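Local atomic coordinates of penaeus monodon metallodensovirus major capsid protein (Penaeus monodon metallodensovirus, PDB entry 6WH7), a protein that forms the icosahedral shell of a shrimp densovirus, with sixty copies assembling into the capsid that presumably encloses the viral genome. Residues Pro155-Ser160 with Ala289-Glu294; Pro276-Arg279 with Gln284-Leu287. One frame throughout, in Å; residues are numbered along the deposited sequence.

Interaction 1 of 2, residues Pro155-Ser160 with Ala289-Glu294; sequences PYMIHS and AQFTLE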
# COMPACT_ATOMS: atom_id res chain seq x y z
N PRO A 155 43.77 80.98 30.79
CA PRO A 155 45.04 80.64 30.13
C PRO A 155 45.32 79.15 30.11
O PRO A 155 44.48 78.32 30.49
CB PRO A 155 46.07 81.37 30.98
CG PRO A 155 45.34 82.44 31.63
CD PRO A 155 44.00 81.86 31.93
N TYR A 156 46.51 78.80 29.65
CA TYR A 156 46.98 77.42 29.65
C TYR A 156 48.48 77.45 29.82
O TYR A 156 49.14 78.46 29.56
CB TYR A 156 46.58 76.69 28.36
CG TYR A 156 46.97 77.44 27.11
CD1 TYR A 156 48.24 77.33 26.58
CD2 TYR A 156 46.05 78.23 26.46
CE1 TYR A 156 48.58 78.02 25.45
CE2 TYR A 156 46.39 78.90 25.33
CZ TYR A 156 47.65 78.80 24.83
OH TYR A 156 47.97 79.49 23.69
N MET A 157 49.03 76.33 30.26
CA MET A 157 50.46 76.13 30.28
C MET A 157 50.81 75.15 29.18
O MET A 157 50.13 74.14 29.00
CB MET A 157 50.95 75.61 31.63
CG MET A 157 52.45 75.43 31.71
SD MET A 157 53.02 74.92 33.32
CE MET A 157 52.44 73.24 33.35
N ILE A 158 51.86 75.45 28.43
CA ILE A 158 52.23 74.66 27.27
C ILE A 158 53.27 73.64 27.71
O ILE A 158 54.34 74.01 28.19
CB ILE A 158 52.77 75.54 26.14
CG1 ILE A 158 51.75 76.59 25.75
CG2 ILE A 158 53.09 74.70 24.94
CD1 ILE A 158 52.28 77.63 24.83
N HIS A 159 52.96 72.36 27.54
CA HIS A 159 53.95 71.31 27.69
C HIS A 159 54.49 70.99 26.31
O HIS A 159 53.73 70.59 25.42
CB HIS A 159 53.38 70.05 28.32
CG HIS A 159 54.42 69.02 28.59
ND1 HIS A 159 55.31 69.12 29.64
CD2 HIS A 159 54.80 67.93 27.88
CE1 HIS A 159 56.14 68.09 29.61
NE2 HIS A 159 55.85 67.36 28.55
N SER A 160 55.79 71.14 26.12
CA SER A 160 56.42 70.93 24.84
C SER A 160 57.35 69.74 24.91
O SER A 160 58.16 69.64 25.83
CB SER A 160 57.18 72.18 24.41
OG SER A 160 56.31 73.28 24.26
N ALA A 289 52.07 79.01 37.37
CA ALA A 289 51.42 77.72 37.36
C ALA A 289 51.83 76.92 38.58
O ALA A 289 53.00 76.91 38.96
CB ALA A 289 51.77 76.94 36.09
N GLN A 290 50.86 76.28 39.20
CA GLN A 290 51.11 75.19 40.12
C GLN A 290 50.57 73.90 39.53
O GLN A 290 49.52 73.89 38.88
CB GLN A 290 50.43 75.38 41.47
CG GLN A 290 50.94 74.36 42.45
CD GLN A 290 50.01 74.08 43.57
OE1 GLN A 290 48.89 74.56 43.59
NE2 GLN A 290 50.46 73.29 44.52
N PHE A 291 51.28 72.82 39.77
CA PHE A 291 50.77 71.49 39.46
C PHE A 291 51.46 70.51 40.38
O PHE A 291 52.32 70.87 41.18
CB PHE A 291 50.98 71.15 37.98
CG PHE A 291 52.38 71.36 37.51
CD1 PHE A 291 53.32 70.36 37.60
CD2 PHE A 291 52.76 72.57 36.98
CE1 PHE A 291 54.59 70.56 37.18
CE2 PHE A 291 54.03 72.77 36.56
CZ PHE A 291 54.94 71.77 36.65
N THR A 292 51.06 69.25 40.28
CA THR A 292 51.63 68.18 41.07
C THR A 292 52.57 67.37 40.19
O THR A 292 52.20 66.98 39.08
CB THR A 292 50.53 67.29 41.65
OG1 THR A 292 49.65 68.09 42.43
CG2 THR A 292 51.13 66.23 42.52
N LEU A 293 53.77 67.14 40.67
CA LEU A 293 54.75 66.32 39.97
C LEU A 293 54.84 64.98 40.68
O LEU A 293 55.31 64.90 41.81
CB LEU A 293 56.11 67.01 39.92
CG LEU A 293 57.21 66.17 39.28
CD1 LEU A 293 56.87 65.90 37.85
CD2 LEU A 293 58.53 66.87 39.40
N GLU A 294 54.38 63.93 40.02
CA GLU A 294 54.58 62.56 40.46
C GLU A 294 55.52 61.87 39.49
O GLU A 294 55.18 61.68 38.32
CB GLU A 294 53.26 61.80 40.54
CG GLU A 294 52.39 62.17 41.70
CD GLU A 294 51.09 61.40 41.70
OE1 GLU A 294 50.76 60.81 40.66
OE2 GLU A 294 50.42 61.36 42.75
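Ala289 meets Met157 through its methyl group. CB of Ala289 lies 3.6 Å from SD of Met157. The CA atoms of Met157 and Ala289 are also the closest across the segments, 7.3 Å apart. That is too far apart for backbone pairing, and no hydrogen bond crosses between the segments. Gln290 points away from the 155-160 segment. Phe291 points back toward it and receives the end of the methionine. CE of Met157 is 3.6 Å from CE2 of Phe291 and approaches the ring obliquely. The sulfur forms a Met-aromatic contact: SD of Met157 is 5.1 Å from the centroid of the Phe291 ring, 60° off its normal. The Met157 chain runs extended through chi1 and chi2, which carries the sulfur across to the other strand. It then bends at chi3 (72°), bringing CE round to the phenyl ring. The side chains of Met157 and Phe291 cross at about a right angle.

The strands belong to facing sheets of the parvoviral jelly roll, the CHEF sheet with 157-162 and the BIDG sheet with 287-302. Leu273 of strand 270-274 touches both Met157 and Phe291. From strand 118-135, Leu128 packs on Phe291 and Leu131 on Ala289. The contact is wholly buried and apolar, so what joins the two sheets here is dispersion and sulfur-aromatic packing, and the side chains that meet carry no hydrogen-bonding group.

Interaction 2 of 2, residues Pro276-Arg279 with Gln284-Leu287; sequences PPIR and QFKL
Ile278 and Phe285 are joined by the one backbone hydrogen bond between these segments. Phe285 N donates to Ile278 O at 2.7 Å. The bond is nearly straight at hydrogen (168°). The same oxygen also receives a CA-H...O contact from Gln284, whose CA is 3.3 Å from Ile278 O. Arg279 and Gln284 form a single beta bridge, with their CA atoms 4.3 Å apart. Beyond it the backbones diverge: the CA atoms of Pro276 and Leu287 are 8.6 Å apart.

The apolar contacts centre on Ile278. Its CG2 branch stands anti to the backbone N and reaches the CD2-CE2 side of the Phe285 ring obliquely. CD1 of Ile278, at the end of the other branch, lies 3.9 Å from CD1 of Leu287. Leu287 CD1 also touches Pro276, 4.2 Å from the ring atom CD.

The amide of Gln284 folds back over residues 276-279 because its chain bends at chi2 (-68°). NE2 lies against CB of Pro277, and OE1 against the CG methylene of Arg279. NE2 also comes near Ile278 N, but both are donors and they do not bond.

A short turn joins the two segments, within what corresponds to the parvoviral HI loop, between strands 270-274 and 287-302. In a neighbouring subunit, Phe151 meets the Phe285 ring and Gln290 packs on Ile278. One main-chain bond and a set of aliphatic and aromatic contacts thus hold the loop together, while the Gln284 amide contributes packing rather than a hydrogen bond across the segments.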
# COMPACT_ATOMS: atom_id res chain seq x y z
N PRO A 276 51.89 80.80 26.95
CA PRO A 276 51.63 81.54 25.73
C PRO A 276 51.89 83.02 25.92
O PRO A 276 51.62 83.57 27.00
CB PRO A 276 50.14 81.27 25.47
CG PRO A 276 49.60 81.02 26.81
CD PRO A 276 50.66 80.26 27.52
N PRO A 277 52.46 83.69 24.93
CA PRO A 277 52.61 85.14 25.02
C PRO A 277 51.26 85.82 24.95
O PRO A 277 50.48 85.60 24.02
CB PRO A 277 53.48 85.48 23.80
CG PRO A 277 53.20 84.40 22.85
CD PRO A 277 52.98 83.17 23.66
N ILE A 278 50.98 86.68 25.93
CA ILE A 278 49.74 87.43 25.96
C ILE A 278 50.10 88.85 26.37
O ILE A 278 50.65 89.06 27.45
CB ILE A 278 48.72 86.85 26.95
CG1 ILE A 278 48.56 85.35 26.75
CG2 ILE A 278 47.37 87.45 26.68
CD1 ILE A 278 47.72 84.68 27.79
N ARG A 279 49.79 89.82 25.51
CA ARG A 279 50.28 91.17 25.71
C ARG A 279 49.37 91.98 26.63
O ARG A 279 48.15 91.94 26.51
CB ARG A 279 50.43 91.89 24.38
CG ARG A 279 51.49 91.31 23.49
CD ARG A 279 51.63 92.10 22.21
NE ARG A 279 52.10 93.46 22.46
CZ ARG A 279 51.39 94.56 22.22
NH1 ARG A 279 50.18 94.47 21.69
NH2 ARG A 279 51.90 95.75 22.49
N GLN A 284 53.95 91.81 28.83
CA GLN A 284 53.27 90.53 28.73
C GLN A 284 52.52 90.25 30.03
O GLN A 284 52.85 90.79 31.08
CB GLN A 284 54.27 89.40 28.49
CG GLN A 284 55.13 89.55 27.25
CD GLN A 284 54.34 89.43 25.97
OE1 GLN A 284 54.01 90.42 25.34
NE2 GLN A 284 54.05 88.20 25.58
N PHE A 285 51.50 89.40 29.94
CA PHE A 285 50.97 88.79 31.16
C PHE A 285 52.05 87.98 31.84
O PHE A 285 52.79 87.23 31.19
CB PHE A 285 49.78 87.89 30.86
CG PHE A 285 48.51 88.63 30.60
CD1 PHE A 285 48.35 89.91 31.04
CD2 PHE A 285 47.48 88.03 29.94
CE1 PHE A 285 47.18 90.59 30.81
CE2 PHE A 285 46.30 88.70 29.70
CZ PHE A 285 46.15 89.98 30.14
N LYS A 286 52.13 88.11 33.15
CA LYS A 286 52.98 87.23 33.94
C LYS A 286 52.09 86.09 34.40
O LYS A 286 51.23 86.27 35.26
CB LYS A 286 53.60 87.99 35.10
CG LYS A 286 54.57 89.07 34.65
CD LYS A 286 55.24 89.75 35.82
CE LYS A 286 56.33 90.68 35.35
NZ LYS A 286 55.79 91.92 34.73
N LEU A 287 52.31 84.91 33.82
CA LEU A 287 51.49 83.75 34.09
C LEU A 287 52.26 82.80 34.98
O LEU A 287 53.45 82.56 34.77
CB LEU A 287 51.09 83.04 32.80
CG LEU A 287 50.21 83.83 31.85
CD1 LEU A 287 50.00 83.05 30.56
CD2 LEU A 287 48.90 84.15 32.51

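Interactions 1 and 2 have centres about 15 Å apart, on the same side of the chain's centre. Residues 276-279 and 284-287 both fall within the sequence span between 155-160 and 289-294. Pro276 joins the contacts directly: its CD is 3.1 Å from Tyr156 O, and its N is 3.8 Å from Ile158 CD1. On the other arm of the loop, Leu287 CD2 is 4.0 Å from Pro155 CG. Interaction 1 lies inside the jelly roll, while interaction 2 extends from its end. Both border the same neighbouring subunit, which Pro155 touches beside interaction 1. The 155-160 segment thus has Met157 turned into the sandwich and Pro155, Tyr156 and Ile158 at a subunit interface.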